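Local coordinates for protein putative glucarate dehydratase (Pseudomonas fluorescens, PDB 4IT1) that probably dehydrates D-glucarate to 5-dehydro-4-deoxy-D-glucarate with the help of a magnesium ion, as a member of the mandelate racemase/muconate lactonizing enzyme family, at residues L41-I46 with N245-L250; R255-L260 with Q265-P270. All blocks are in the same frame, centred on the assembly; numbering follows the deposited sequence.

Contact 1 of 2, residues L41-I46 with N245-L250; sequences LNASGI and NGNWSL. With TLA (L(+)-tartaric acid), chain F.
A single methyl group makes the direct contact, while the polar atoms of A43 and N245 meet through a water: the CB of A43 lies 3.7 Å from the CB of N245 and touches the amide end of N247. This is the domain interface of the enolase superfamily, where a loop of the N-terminal capping domain reaches the loop that follows barrel strand 240-243. Alanine suits the place: its methyl fits against both asparagines. Water 1 accepts from A43 N and donates to N245 OD1 at 2.7 Å, coupling the cap backbone to the barrel loop. N247 turns ND2 to A43; ND2 donates to G217 O and OD1 accepts from R445 N. The cap loop is shaped by N42, whose CG sits between the backbone N and the carbonyl carbon (chi1 69°), bringing OD1 back over the turn to take the N-H of G45 in an Asx motif. ND2 of N42 serves both D428 OD2 and the bound tartrate, probably from the crystallisation liquor, whose O3 also donates a weak hydrogen bond to N245 OD1, 3.4 Å away. The N42 hydrogen bond is close to straight: ND2 donates to tartrate O41 at 2.9 Å, N-H...O angle 165°.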
loop_
_atom_site.group_PDB
_atom_site.type_symbol
_atom_site.label_atom_id
_atom_site.label_comp_id
_atom_site.label_asym_id
_atom_site.label_seq_id
_atom_site.Cartn_x
_atom_site.Cartn_y
_atom_site.Cartn_z
ATOM N N LEU A 41 29.660 -17.619 11.135
ATOM C CA LEU A 41 30.452 -16.396 11.195
ATOM C C LEU A 41 29.813 -15.260 10.403
ATOM O O LEU A 41 29.264 -15.483 9.319
ATOM C CB LEU A 41 31.848 -16.651 10.633
ATOM C CG LEU A 41 32.840 -17.486 11.442
ATOM C CD1 LEU A 41 34.068 -17.785 10.596
ATOM C CD2 LEU A 41 33.239 -16.762 12.720
ATOM N N ASN A 42 29.889 -14.045 10.946
ATOM C CA ASN A 42 29.423 -12.845 10.244
ATOM C C ASN A 42 30.292 -11.615 10.540
ATOM O O ASN A 42 31.332 -11.728 11.188
ATOM C CB ASN A 42 27.944 -12.574 10.545
ATOM C CG ASN A 42 27.701 -12.153 11.983
ATOM O OD1 ASN A 42 28.524 -11.466 12.591
ATOM N ND2 ASN A 42 26.561 -12.548 12.528
ATOM N N ALA A 43 29.854 -10.449 10.068
ATOM C CA ALA A 43 30.599 -9.202 10.238
ATOM C C ALA A 43 30.857 -8.865 11.715
ATOM O O ALA A 43 31.984 -8.559 12.088
ATOM C CB ALA A 43 29.868 -8.057 9.550
ATOM N N SER A 44 29.801 -8.956 12.522
ATOM C CA SER A 44 29.808 -8.646 13.948
ATOM C C SER A 44 30.577 -9.650 14.817
ATOM O O SER A 44 31.158 -9.281 15.843
ATOM C CB SER A 44 28.366 -8.561 14.450
ATOM O OG SER A 44 27.703 -7.449 13.878
ATOM N N GLY A 45 30.562 -10.918 14.418
ATOM C CA GLY A 45 31.279 -11.956 15.148
ATOM C C GLY A 45 30.870 -13.359 14.750
ATOM O O GLY A 45 31.213 -13.823 13.657
ATOM N N ILE A 46 30.137 -14.030 15.640
ATOM C CA ILE A 46 29.746 -15.425 15.443
ATOM C C ILE A 46 28.501 -15.765 16.245
ATOM O O ILE A 46 28.312 -15.280 17.363
ATOM C CB ILE A 46 30.875 -16.416 15.823
ATOM C CG1 ILE A 46 30.529 -17.832 15.326
ATOM C CG2 ILE A 46 31.123 -16.406 17.330
ATOM C CD1 ILE A 46 31.693 -18.796 15.299
ATOM N N ASN A 245 27.557 -6.944 4.972
ATOM C CA ASN A 245 27.012 -6.215 6.130
ATOM C C ASN A 245 27.753 -4.907 6.448
ATOM O O ASN A 245 28.071 -4.625 7.601
ATOM C CB ASN A 245 26.965 -7.115 7.372
ATOM C CG ASN A 245 25.753 -8.014 7.401
ATOM O OD1 ASN A 245 25.883 -9.231 7.460
ATOM N ND2 ASN A 245 24.562 -7.421 7.379
ATOM N N GLY A 246 28.036 -4.133 5.407
ATOM C CA GLY A 246 28.699 -2.844 5.532
ATOM C C GLY A 246 30.096 -2.905 6.103
ATOM O O GLY A 246 30.587 -1.911 6.635
ATOM N N ASN A 247 30.753 -4.057 5.990
ATOM C CA ASN A 247 32.067 -4.205 6.613
ATOM C C ASN A 247 33.239 -3.849 5.726
ATOM O O ASN A 247 34.393 -4.084 6.098
ATOM C CB ASN A 247 32.242 -5.594 7.230
ATOM C CG ASN A 247 33.014 -5.556 8.535
ATOM O OD1 ASN A 247 33.161 -4.498 9.165
ATOM N ND2 ASN A 247 33.508 -6.709 8.955
ATOM N N TRP A 248 32.953 -3.278 4.557
ATOM C CA TRP A 248 34.013 -2.771 3.678
ATOM C C TRP A 248 33.986 -1.256 3.563
ATOM O O TRP A 248 32.935 -0.660 3.327
ATOM C CB TRP A 248 33.918 -3.358 2.259
ATOM C CG TRP A 248 34.049 -4.850 2.158
ATOM C CD1 TRP A 248 34.519 -5.708 3.114
ATOM C CD2 TRP A 248 33.738 -5.656 1.016
ATOM N NE1 TRP A 248 34.497 -6.995 2.646
ATOM C CE2 TRP A 248 34.026 -6.993 1.359
ATOM C CE3 TRP A 248 33.235 -5.375 -0.266
ATOM C CZ2 TRP A 248 33.822 -8.057 0.468
ATOM C CZ3 TRP A 248 33.036 -6.430 -1.149
ATOM C CH2 TRP A 248 33.332 -7.754 -0.777
ATOM N N SER A 249 35.147 -0.632 3.711
ATOM C CA SER A 249 35.267 0.776 3.388
ATOM C C SER A 249 34.917 0.973 1.906
ATOM O O SER A 249 34.881 0.017 1.123
ATOM C CB SER A 249 36.683 1.269 3.666
ATOM O OG SER A 249 37.623 0.575 2.860
ATOM N N LEU A 250 34.644 2.216 1.543
ATOM C CA LEU A 250 34.428 2.589 0.160
ATOM C C LEU A 250 35.577 2.104 -0.753
ATOM O O LEU A 250 35.318 1.488 -1.793
ATOM C CB LEU A 250 34.240 4.104 0.076
ATOM C CG LEU A 250 33.946 4.786 -1.253
ATOM C CD1 LEU A 250 32.668 4.249 -1.883
ATOM C CD2 LEU A 250 33.875 6.286 -1.012
HETATM O O1 TLA F . 21.477 -10.137 8.396
HETATM O O11 TLA F . 22.619 -9.171 9.952
HETATM C C1 TLA F . 22.072 -10.166 9.469
HETATM C C2 TLA F . 22.145 -11.456 10.193
HETATM O O2 TLA F . 22.520 -11.174 11.512
HETATM C C3 TLA F . 23.243 -12.278 9.573
HETATM O O3 TLA F . 24.422 -11.498 9.563
HETATM C C4 TLA F . 23.490 -13.454 10.442
HETATM O O4 TLA F . 22.516 -14.039 10.905
HETATM O O41 TLA F . 24.646 -13.748 10.700
HETATM O O HOH W 1 28.307 -10.342 7.409
#

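Contact 2 of 2, residues R255-L260 with Q265-P270. With MG (magnesium ion), chain E.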
loop_
_atom_site.group_PDB
_atom_site.type_symbol
_atom_site.label_atom_id
_atom_site.label_comp_id
_atom_site.label_asym_id
_atom_site.label_seq_id
_atom_site.Cartn_x
_atom_site.Cartn_y
_atom_site.Cartn_z
ATOM N N ARG A 255 37.936 -1.745 -4.712
ATOM C CA ARG A 255 38.994 -2.697 -5.083
ATOM C C ARG A 255 38.439 -4.093 -5.339
ATOM O O ARG A 255 38.899 -4.791 -6.248
ATOM C CB ARG A 255 40.107 -2.762 -4.030
ATOM C CG ARG A 255 41.000 -1.531 -3.977
ATOM C CD ARG A 255 42.317 -1.794 -3.250
ATOM N NE ARG A 255 42.137 -2.156 -1.841
ATOM C CZ ARG A 255 42.266 -3.388 -1.350
ATOM N NH1 ARG A 255 42.583 -4.404 -2.146
ATOM N NH2 ARG A 255 42.077 -3.608 -0.053
ATOM N N MET A 256 37.445 -4.485 -4.545
ATOM C CA MET A 256 36.793 -5.779 -4.709
ATOM C C MET A 256 35.965 -5.846 -5.991
ATOM O O MET A 256 36.031 -6.838 -6.729
ATOM C CB MET A 256 35.942 -6.123 -3.487
ATOM C CG MET A 256 36.727 -6.290 -2.186
ATOM S SD MET A 256 38.089 -7.484 -2.204
ATOM C CE MET A 256 39.502 -6.426 -2.528
ATOM N N ALA A 257 35.201 -4.786 -6.255
ATOM C CA ALA A 257 34.455 -4.640 -7.507
ATOM C C ALA A 257 35.350 -4.871 -8.728
ATOM O O ALA A 257 34.936 -5.517 -9.688
ATOM C CB ALA A 257 33.818 -3.264 -7.584
ATOM N N GLU A 258 36.571 -4.334 -8.679
ATOM C CA GLU A 258 37.547 -4.507 -9.756
ATOM C C GLU A 258 37.928 -5.976 -9.933
ATOM O O GLU A 258 37.911 -6.492 -11.047
ATOM C CB GLU A 258 38.793 -3.650 -9.515
ATOM C CG GLU A 258 38.539 -2.149 -9.604
ATOM C CD GLU A 258 39.802 -1.314 -9.446
ATOM O OE1 GLU A 258 40.046 -0.448 -10.313
ATOM O OE2 GLU A 258 40.547 -1.519 -8.462
ATOM N N LEU A 259 38.237 -6.646 -8.829
ATOM C CA LEU A 259 38.625 -8.057 -8.855
ATOM C C LEU A 259 37.488 -8.998 -9.275
ATOM O O LEU A 259 37.745 -10.061 -9.841
ATOM C CB LEU A 259 39.207 -8.494 -7.499
ATOM C CG LEU A 259 40.522 -7.871 -7.000
ATOM C CD1 LEU A 259 40.816 -8.344 -5.584
ATOM C CD2 LEU A 259 41.701 -8.181 -7.918
ATOM N N LEU A 260 36.246 -8.608 -9.001
ATOM C CA LEU A 260 35.090 -9.460 -9.293
ATOM C C LEU A 260 34.517 -9.270 -10.706
ATOM O O LEU A 260 33.785 -10.128 -11.196
ATOM C CB LEU A 260 33.989 -9.253 -8.248
ATOM C CG LEU A 260 34.131 -9.884 -6.861
ATOM C CD1 LEU A 260 33.279 -9.131 -5.849
ATOM C CD2 LEU A 260 33.754 -11.358 -6.877
ATOM N N GLN A 265 25.581 -10.857 -9.554
ATOM C CA GLN A 265 24.293 -10.259 -9.916
ATOM C C GLN A 265 24.065 -8.918 -9.202
ATOM O O GLN A 265 23.691 -7.931 -9.846
ATOM C CB GLN A 265 23.134 -11.221 -9.621
ATOM C CG GLN A 265 21.823 -10.804 -10.275
ATOM C CD GLN A 265 20.643 -11.688 -9.894
ATOM O OE1 GLN A 265 20.484 -12.071 -8.737
ATOM N NE2 GLN A 265 19.799 -12.005 -10.872
ATOM N N TYR A 266 24.272 -8.896 -7.879
ATOM C CA TYR A 266 24.250 -7.648 -7.095
ATOM C C TYR A 266 25.065 -7.728 -5.801
ATOM O O TYR A 266 25.338 -8.816 -5.300
ATOM C CB TYR A 266 22.812 -7.155 -6.813
ATOM C CG TYR A 266 21.948 -7.993 -5.870
ATOM C CD1 TYR A 266 22.250 -8.117 -4.510
ATOM C CD2 TYR A 266 20.786 -8.607 -6.329
ATOM C CE1 TYR A 266 21.439 -8.858 -3.650
ATOM C CE2 TYR A 266 19.971 -9.349 -5.477
ATOM C CZ TYR A 266 20.302 -9.476 -4.143
ATOM O OH TYR A 266 19.483 -10.220 -3.304
ATOM N N TYR A 267 25.447 -6.562 -5.280
ATOM C CA TYR A 267 26.140 -6.443 -3.999
ATOM C C TYR A 267 25.158 -5.900 -2.967
ATOM O O TYR A 267 24.605 -4.806 -3.143
ATOM C CB TYR A 267 27.297 -5.457 -4.104
ATOM C CG TYR A 267 28.421 -5.815 -5.057
ATOM C CD1 TYR A 267 28.236 -5.787 -6.443
ATOM C CD2 TYR A 267 29.690 -6.124 -4.570
ATOM C CE1 TYR A 267 29.278 -6.098 -7.310
ATOM C CE2 TYR A 267 30.740 -6.426 -5.425
ATOM C CZ TYR A 267 30.532 -6.416 -6.792
ATOM O OH TYR A 267 31.579 -6.721 -7.633
ATOM N N GLU A 268 24.907 -6.649 -1.905
ATOM C CA GLU A 268 24.071 -6.200 -0.800
ATOM C C GLU A 268 24.897 -5.523 0.288
ATOM O O GLU A 268 25.757 -6.130 0.828
ATOM C CB GLU A 268 23.311 -7.375 -0.193
ATOM C CG GLU A 268 22.292 -6.987 0.870
ATOM C CD GLU A 268 21.862 -8.115 1.785
ATOM O OE1 GLU A 268 21.891 -9.273 1.389
ATOM O OE2 GLU A 268 21.472 -7.848 2.920
ATOM N N ASP A 269 24.631 -4.263 0.587
ATOM C CA ASP A 269 25.323 -3.540 1.684
ATOM C C ASP A 269 26.823 -3.816 1.743
ATOM O O ASP A 269 27.317 -4.320 2.748
ATOM C CB ASP A 269 24.714 -3.900 3.049
ATOM C CG ASP A 269 23.285 -3.459 3.174
ATOM O OD1 ASP A 269 22.999 -2.295 2.825
ATOM O OD2 ASP A 269 22.439 -4.275 3.606
ATOM N N PRO A 270 27.558 -3.520 0.662
ATOM C CA PRO A 270 28.995 -3.746 0.809
ATOM C C PRO A 270 29.683 -2.715 1.714
ATOM O O PRO A 270 30.721 -3.011 2.299
ATOM C CB PRO A 270 29.517 -3.636 -0.625
ATOM C CG PRO A 270 28.488 -2.844 -1.358
ATOM C CD PRO A 270 27.179 -3.191 -0.723
HETATM MG MG MG E . 21.743 -8.129 4.981
HETATM O O HOH W 2 23.045 -6.412 4.813
HETATM O O HOH W 3 20.571 -9.828 5.362
HETATM O O HOH W 4 21.980 -7.948 7.005
#
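The hydroxyl end of Y267 meets the barrel-facing side of helix 250-260, between A257 and L260. Its OH lies 3.6 Å from the CA of A257 and 3.4 Å from the CD1 of L260, and the same methyl comes to 3.7 Å from ring atom CE2. Tyrosine suits the place because its long flat phenol spans from strand to helix, the CA atoms of A257 and Y267 being 9.2 Å apart. Both long side chains have CG anti to the carbonyl carbon, at chi1 -63° for Y267 and -77° for L260, and run antiparallel alongside one another, the leucine methyl approaching the ring obliquely. Small A257 lets the phenol reach the helix backbone, whereas branched L260 also touches I228 of helix 221-234. A glycine in place of Y267 would probably open a gap between strand and helix, leaving L260 CD1 and A257 without their partner. E268 points the other way: its extended chain carries OE2 to magnesium at 2.1 Å, where D243 and N291 also bind. D269 OD2 accepts from metal-bound water 2. Strand 266-268 thus turns one side to a helix and the other to the metal, as in the beta-alpha-beta units of the enolase-superfamily barrel.

The two contacts follow one another along the chain, helix 250-260 coming directly after the loop 245-250, and their centres lie 14 Å apart. They also touch. G246 N is 2.8 Å from D269 O, a probable hydrogen bond. W248 N is 3.2 Å from P270 O, again probably bonded, so neighbouring loops are tied at the barrel's mouth, while W248 CZ3 packs 3.7 Å from M256 CB on the helix. Both contacts border the magnesium site. Contact 2 supplies E268 as a ligand, and the N245 side chain of contact 1 comes within about 4 Å of the ion and about 3 Å of K215, the predicted proton acceptor. The tartrate held by N42 of the cap loop probably marks the same active-site pocket.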